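Local structure of putative sulfatase yidJ (Bacteroides fragilis, 2QZU) at residues T306-T311 / I339-D344. The protein is a putative sulfatase of the alkaline phosphatase clan that probably hydrolyses aryl sulfate esters with the help of a bound metal ion. Residues are numbered along the deposited sequence; the frame is centred on the assembly and turned at random.
Sequences TIVVFT and ILSWPD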
loop_
_atom_site.group_PDB
_atom_site.type_symbol
_atom_site.label_atom_id
_atom_site.label_comp_id
_atom_site.label_asym_id
_atom_site.label_seq_id
_atom_site.Cartn_x
_atom_site.Cartn_y
_atom_site.Cartn_z
ATOM N N THR A 306 -19.996 -30.915 17.059
ATOM C CA THR A 306 -18.723 -30.290 16.759
ATOM C C THR A 306 -18.667 -28.993 17.539
ATOM O O THR A 306 -19.648 -28.254 17.601
ATOM C CB THR A 306 -18.592 -29.946 15.264
ATOM O OG1 THR A 306 -18.536 -31.150 14.493
ATOM C CG2 THR A 306 -17.327 -29.117 15.013
ATOM N N ILE A 307 -17.530 -28.732 18.167
ATOM C CA ILE A 307 -17.369 -27.484 18.889
ATOM C C ILE A 307 -16.838 -26.512 17.845
ATOM O O ILE A 307 -15.774 -26.736 17.271
ATOM C CB ILE A 307 -16.335 -27.606 20.022
ATOM C CG1 ILE A 307 -16.838 -28.587 21.083
ATOM C CG2 ILE A 307 -16.070 -26.228 20.636
ATOM C CD1 ILE A 307 -15.797 -28.950 22.121
ATOM N N VAL A 308 -17.597 -25.455 17.575
ATOM C CA VAL A 308 -17.173 -24.449 16.611
ATOM C C VAL A 308 -16.804 -23.206 17.404
ATOM O O VAL A 308 -17.575 -22.740 18.243
ATOM C CB VAL A 308 -18.298 -24.101 15.610
ATOM C CG1 VAL A 308 -17.839 -22.978 14.663
ATOM C CG2 VAL A 308 -18.676 -25.338 14.817
ATOM N N VAL A 309 -15.608 -22.689 17.151
ATOM C CA VAL A 309 -15.126 -21.503 17.840
ATOM C C VAL A 309 -14.759 -20.422 16.836
ATOM O O VAL A 309 -14.117 -20.717 15.827
ATOM C CB VAL A 309 -13.836 -21.804 18.652
ATOM C CG1 VAL A 309 -13.375 -20.547 19.379
ATOM C CG2 VAL A 309 -14.069 -22.943 19.622
ATOM N N PHE A 310 -15.195 -19.188 17.085
ATOM C CA PHE A 310 -14.794 -18.072 16.228
ATOM C C PHE A 310 -14.129 -17.072 17.159
ATOM O O PHE A 310 -14.754 -16.579 18.102
ATOM C CB PHE A 310 -15.960 -17.365 15.533
ATOM C CG PHE A 310 -15.508 -16.215 14.663
ATOM C CD1 PHE A 310 -14.911 -16.457 13.431
ATOM C CD2 PHE A 310 -15.586 -14.901 15.120
ATOM C CE1 PHE A 310 -14.389 -15.414 12.666
ATOM C CE2 PHE A 310 -15.065 -13.845 14.362
ATOM C CZ PHE A 310 -14.465 -14.105 13.136
ATOM N N THR A 311 -12.861 -16.777 16.907
ATOM C CA THR A 311 -12.140 -15.850 17.763
ATOM C C THR A 311 -11.061 -15.105 16.974
ATOM O O THR A 311 -11.045 -15.141 15.741
ATOM C CB THR A 311 -11.526 -16.622 18.967
ATOM O OG1 THR A 311 -10.994 -15.699 19.924
ATOM C CG2 THR A 311 -10.438 -17.562 18.495
ATOM N N ILE A 339 -16.929 -16.583 20.075
ATOM C CA ILE A 339 -18.228 -17.217 19.903
ATOM C C ILE A 339 -17.998 -18.720 19.837
ATOM O O ILE A 339 -17.127 -19.190 19.104
ATOM C CB ILE A 339 -18.901 -16.757 18.591
ATOM C CG1 ILE A 339 -19.113 -15.243 18.615
ATOM C CG2 ILE A 339 -20.239 -17.470 18.409
ATOM C CD1 ILE A 339 -19.631 -14.682 17.312
ATOM N N LEU A 340 -18.776 -19.475 20.603
ATOM C CA LEU A 340 -18.624 -20.921 20.623
ATOM C C LEU A 340 -19.979 -21.618 20.570
ATOM O O LEU A 340 -20.938 -21.194 21.219
ATOM C CB LEU A 340 -17.861 -21.333 21.888
ATOM C CG LEU A 340 -17.353 -22.769 22.051
ATOM C CD1 LEU A 340 -16.247 -22.784 23.093
ATOM C CD2 LEU A 340 -18.490 -23.697 22.457
ATOM N N SER A 341 -20.056 -22.680 19.778
ATOM C CA SER A 341 -21.284 -23.444 19.666
ATOM C C SER A 341 -20.970 -24.930 19.738
ATOM O O SER A 341 -19.905 -25.377 19.319
ATOM C CB SER A 341 -22.007 -23.134 18.349
ATOM O OG SER A 341 -21.281 -23.616 17.232
ATOM N N TRP A 342 -21.913 -25.681 20.295
ATOM C CA TRP A 342 -21.817 -27.130 20.432
ATOM C C TRP A 342 -23.231 -27.531 20.837
ATOM O O TRP A 342 -23.501 -27.820 22.005
ATOM C CB TRP A 342 -20.812 -27.521 21.525
ATOM C CG TRP A 342 -20.595 -29.015 21.619
ATOM C CD1 TRP A 342 -20.993 -29.961 20.715
ATOM C CD2 TRP A 342 -19.923 -29.724 22.669
ATOM N NE1 TRP A 342 -20.613 -31.215 21.138
ATOM C CE2 TRP A 342 -19.954 -31.098 22.335
ATOM C CE3 TRP A 342 -19.296 -29.331 23.862
ATOM C CZ2 TRP A 342 -19.382 -32.082 23.150
ATOM C CZ3 TRP A 342 -18.726 -30.312 24.671
ATOM C CH2 TRP A 342 -18.774 -31.673 24.310
ATOM N N PRO A 343 -24.157 -27.530 19.865
ATOM C CA PRO A 343 -25.565 -27.874 20.071
ATOM C C PRO A 343 -25.833 -29.095 20.946
ATOM O O PRO A 343 -26.689 -29.054 21.826
ATOM C CB PRO A 343 -26.084 -28.050 18.649
ATOM C CG PRO A 343 -25.287 -27.040 17.890
ATOM C CD PRO A 343 -23.891 -27.266 18.439
ATOM N N ASP A 344 -25.099 -30.177 20.711
ATOM C CA ASP A 344 -25.299 -31.399 21.485
ATOM C C ASP A 344 -25.099 -31.251 22.991
ATOM O O ASP A 344 -25.718 -31.975 23.771
ATOM C CB ASP A 344 -24.380 -32.512 20.969
ATOM C CG ASP A 344 -24.949 -33.234 19.757
ATOM O OD1 ASP A 344 -26.062 -32.882 19.310
ATOM O OD2 ASP A 344 -24.281 -34.164 19.256
HETATM O O HOH W 1 -21.309 -26.342 16.699
#
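Thr306 meets Ser341 through a water: the Thr306 carbonyl O receives a hydrogen bond from it at 2.7 Å, and Ser341 OG lies 2.8 Å from the same water. Direct pairing ends here because Pro343, next in line, has no N-H to offer Thr306 O; the water supplies a proton instead. Next, Ile307 lays CG1 over one face of the Trp342 indole, 4.0 Å from the centre of the five-membered ring, a CH-pi contact. With chi1 near -65° its CG1 stands beside the backbone N, over the ring, while CG2 reaches Leu340 CD2 at 3.9 Å; a beta-branched chain can serve both neighbours. Val308 pairs with Ser341, its N 2.9 Å from Ser341 O and its O taking the Ser341 N-H. Serine is small enough to lie against Val308, OG 3.4 Å from Val308 CB, while its hydroxyl holds the water. Val309, in a non-hydrogen-bonded pair, turns CG2 to Leu340 CG at 4.1 Å. Phe310 again exchanges two backbone bonds, with Ile339; its ring leads off to Tyr38, so the two side chains meet only near their CB atoms, 4.3 Å apart.

Antiparallel at 172°, these buried strands continue the central mixed sheet of the sulfatase fold, strand 29-35 lying beyond 306-311. Four nearly straight N-H···O bonds satisfy main-chain polarity in the interior, while apolar side chains pack against helix 361-368 on the Val309/Leu340 face, which Ile307 and the indole extend, and helix 54-61 on the Phe310/Ile339 face; the water serves the carbonyl beyond the last pair.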